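Local coordinates for L-amino acid deaminase (Proteus vulgaris, PDB 5HXW), which probably deaminates L-amino acids oxidatively as a membrane-bound flavoenzyme that carries bound FAD, at residues 93-98 / 402-407. Numbering follows the deposited sequence.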
loop_
_atom_site.group_PDB
_atom_site.type_symbol
_atom_site.label_atom_id
_atom_site.label_comp_id
_atom_site.label_asym_id
_atom_site.label_seq_id
_atom_site.Cartn_x
_atom_site.Cartn_y
_atom_site.Cartn_z
ATOM N N PHE A 93 12.895 5.419 4.843
ATOM C CA PHE A 93 12.711 6.873 4.949
ATOM C C PHE A 93 12.757 7.587 3.597
ATOM O O PHE A 93 11.796 8.262 3.234
ATOM C CB PHE A 93 13.692 7.526 5.938
ATOM C CG PHE A 93 13.584 9.031 5.984
ATOM C CD1 PHE A 93 12.595 9.652 6.754
ATOM C CD2 PHE A 93 14.449 9.834 5.231
ATOM C CE1 PHE A 93 12.479 11.040 6.780
ATOM C CE2 PHE A 93 14.336 11.221 5.255
ATOM C CZ PHE A 93 13.350 11.824 6.028
ATOM N N LEU A 94 13.862 7.429 2.868
ATOM C CA LEU A 94 14.058 8.104 1.576
ATOM C C LEU A 94 13.046 7.676 0.509
ATOM O O LEU A 94 12.691 8.463 -0.367
ATOM C CB LEU A 94 15.499 7.937 1.077
ATOM C CG LEU A 94 16.611 8.742 1.774
ATOM C CD1 LEU A 94 17.985 8.183 1.433
ATOM C CD2 LEU A 94 16.549 10.229 1.440
ATOM N N LEU A 95 12.577 6.433 0.608
ATOM C CA LEU A 95 11.478 5.921 -0.213
ATOM C C LEU A 95 10.170 6.689 0.051
ATOM O O LEU A 95 9.393 6.933 -0.876
ATOM C CB LEU A 95 11.308 4.417 0.039
ATOM C CG LEU A 95 10.497 3.481 -0.859
ATOM C CD1 LEU A 95 11.093 3.339 -2.249
ATOM C CD2 LEU A 95 10.428 2.119 -0.188
ATOM N N HIS A 96 9.957 7.083 1.308
ATOM C CA HIS A 96 8.794 7.878 1.724
ATOM C C HIS A 96 8.977 9.383 1.517
ATOM O O HIS A 96 8.039 10.086 1.116
ATOM C CB HIS A 96 8.481 7.603 3.193
ATOM C CG HIS A 96 7.761 6.317 3.423
ATOM N ND1 HIS A 96 6.477 6.267 3.919
ATOM C CD2 HIS A 96 8.135 5.031 3.214
ATOM C CE1 HIS A 96 6.096 5.007 4.017
ATOM N NE2 HIS A 96 7.080 4.237 3.592
ATOM N N HIS A 97 10.186 9.863 1.807
ATOM C CA HIS A 97 10.541 11.275 1.691
ATOM C C HIS A 97 10.413 11.779 0.252
ATOM O O HIS A 97 9.881 12.871 0.017
ATOM C CB HIS A 97 11.959 11.507 2.223
ATOM C CG HIS A 97 12.311 12.952 2.388
ATOM N ND1 HIS A 97 11.614 13.794 3.228
ATOM C CD2 HIS A 97 13.290 13.701 1.829
ATOM C CE1 HIS A 97 12.146 15.002 3.175
ATOM N NE2 HIS A 97 13.164 14.973 2.333
ATOM N N LEU A 98 10.898 10.973 -0.693
ATOM C CA LEU A 98 10.798 11.265 -2.122
ATOM C C LEU A 98 9.414 10.969 -2.686
ATOM O O LEU A 98 8.962 11.660 -3.607
ATOM C CB LEU A 98 11.853 10.487 -2.908
ATOM C CG LEU A 98 13.207 11.161 -3.133
ATOM C CD1 LEU A 98 14.158 10.994 -1.951
ATOM C CD2 LEU A 98 13.838 10.609 -4.401
ATOM N N PRO A 402 9.368 -3.371 2.333
ATOM C CA PRO A 402 8.934 -3.882 1.020
ATOM C C PRO A 402 9.868 -4.917 0.387
ATOM O O PRO A 402 11.052 -4.997 0.744
ATOM C CB PRO A 402 8.890 -2.620 0.144
ATOM C CG PRO A 402 8.761 -1.489 1.102
ATOM C CD PRO A 402 9.567 -1.908 2.293
ATOM N N ILE A 403 9.316 -5.709 -0.530
ATOM C CA ILE A 403 10.117 -6.559 -1.405
ATOM C C ILE A 403 10.099 -5.934 -2.808
ATOM O O ILE A 403 9.112 -6.034 -3.545
ATOM C CB ILE A 403 9.673 -8.050 -1.378
ATOM C CG1 ILE A 403 9.824 -8.627 0.041
ATOM C CG2 ILE A 403 10.481 -8.879 -2.382
ATOM C CD1 ILE A 403 9.076 -9.922 0.304
ATOM N N ILE A 404 11.189 -5.238 -3.130
ATOM C CA ILE A 404 11.414 -4.657 -4.456
ATOM C C ILE A 404 12.738 -5.246 -4.945
ATOM O O ILE A 404 13.819 -4.780 -4.561
ATOM C CB ILE A 404 11.448 -3.101 -4.438
ATOM C CG1 ILE A 404 10.223 -2.524 -3.709
ATOM C CG2 ILE A 404 11.531 -2.552 -5.860
ATOM C CD1 ILE A 404 10.446 -1.160 -3.085
ATOM N N SER A 405 12.644 -6.287 -5.773
ATOM C CA SER A 405 13.795 -7.161 -6.018
ATOM C C SER A 405 13.840 -7.856 -7.381
ATOM O O SER A 405 12.803 -8.106 -8.007
ATOM C CB SER A 405 13.878 -8.216 -4.907
ATOM O OG SER A 405 15.112 -8.903 -4.944
ATOM N N GLU A 406 15.068 -8.152 -7.815
ATOM C CA GLU A 406 15.336 -9.104 -8.894
ATOM C C GLU A 406 15.028 -10.520 -8.413
ATOM O O GLU A 406 15.083 -10.800 -7.209
ATOM C CB GLU A 406 16.806 -9.038 -9.318
ATOM C CG GLU A 406 17.196 -7.824 -10.148
ATOM C CD GLU A 406 18.669 -7.817 -10.539
ATOM O OE1 GLU A 406 19.185 -8.861 -11.002
ATOM O OE2 GLU A 406 19.315 -6.756 -10.395
ATOM N N VAL A 407 14.702 -11.404 -9.353
ATOM C CA VAL A 407 14.521 -12.831 -9.058
ATOM C C VAL A 407 15.635 -13.605 -9.770
ATOM O O VAL A 407 15.661 -13.682 -11.000
ATOM C CB VAL A 407 13.099 -13.341 -9.428
ATOM C CG1 VAL A 407 12.963 -14.836 -9.177
ATOM C CG2 VAL A 407 12.036 -12.598 -8.632
#
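Leu-95 reaches from the first turn of helix 93-104 to the beginning of strand 403-406, and one methyl, CD2, meets both of its partners. CD2 of Leu-95 lies 4.2 Å from CG of Pro-402. The same CD2 of Leu-95 is 4.4 Å from the terminal methyl CD1 of Ile-404. With CG anti to the backbone N (chi1 -165°), the branched end of Leu-95, wholly apolar and so suited to a buried helix face, extends out from the helix. The CA atoms of Leu-95 and Pro-402 are 10.2 Å apart, and side chains alone make this light apolar contact; those two run alongside one another with opposite headings. Ile-404 suits a strand as a beta-branched residue, and its long branch brings CD1 to Leu-95. Pro-402, with no N-H to donate, suits the position just before the strand and offers a compact apolar ring. Strand 403-406 is an outermost strand of the mixed sheet in the Rossmann-like FAD-binding fold, antiparallel to 413-417. At their nearest atoms, the side chains of Pro-402 and Thr-419, an FAD-binding residue, are about 4 Å apart. Among polar interactions nearby, His-96 NE2 is hydrogen-bonded to Glu-425 OE2, tying helix 93-104 to helix 422-438, which also touches Pro-402 and Ile-404.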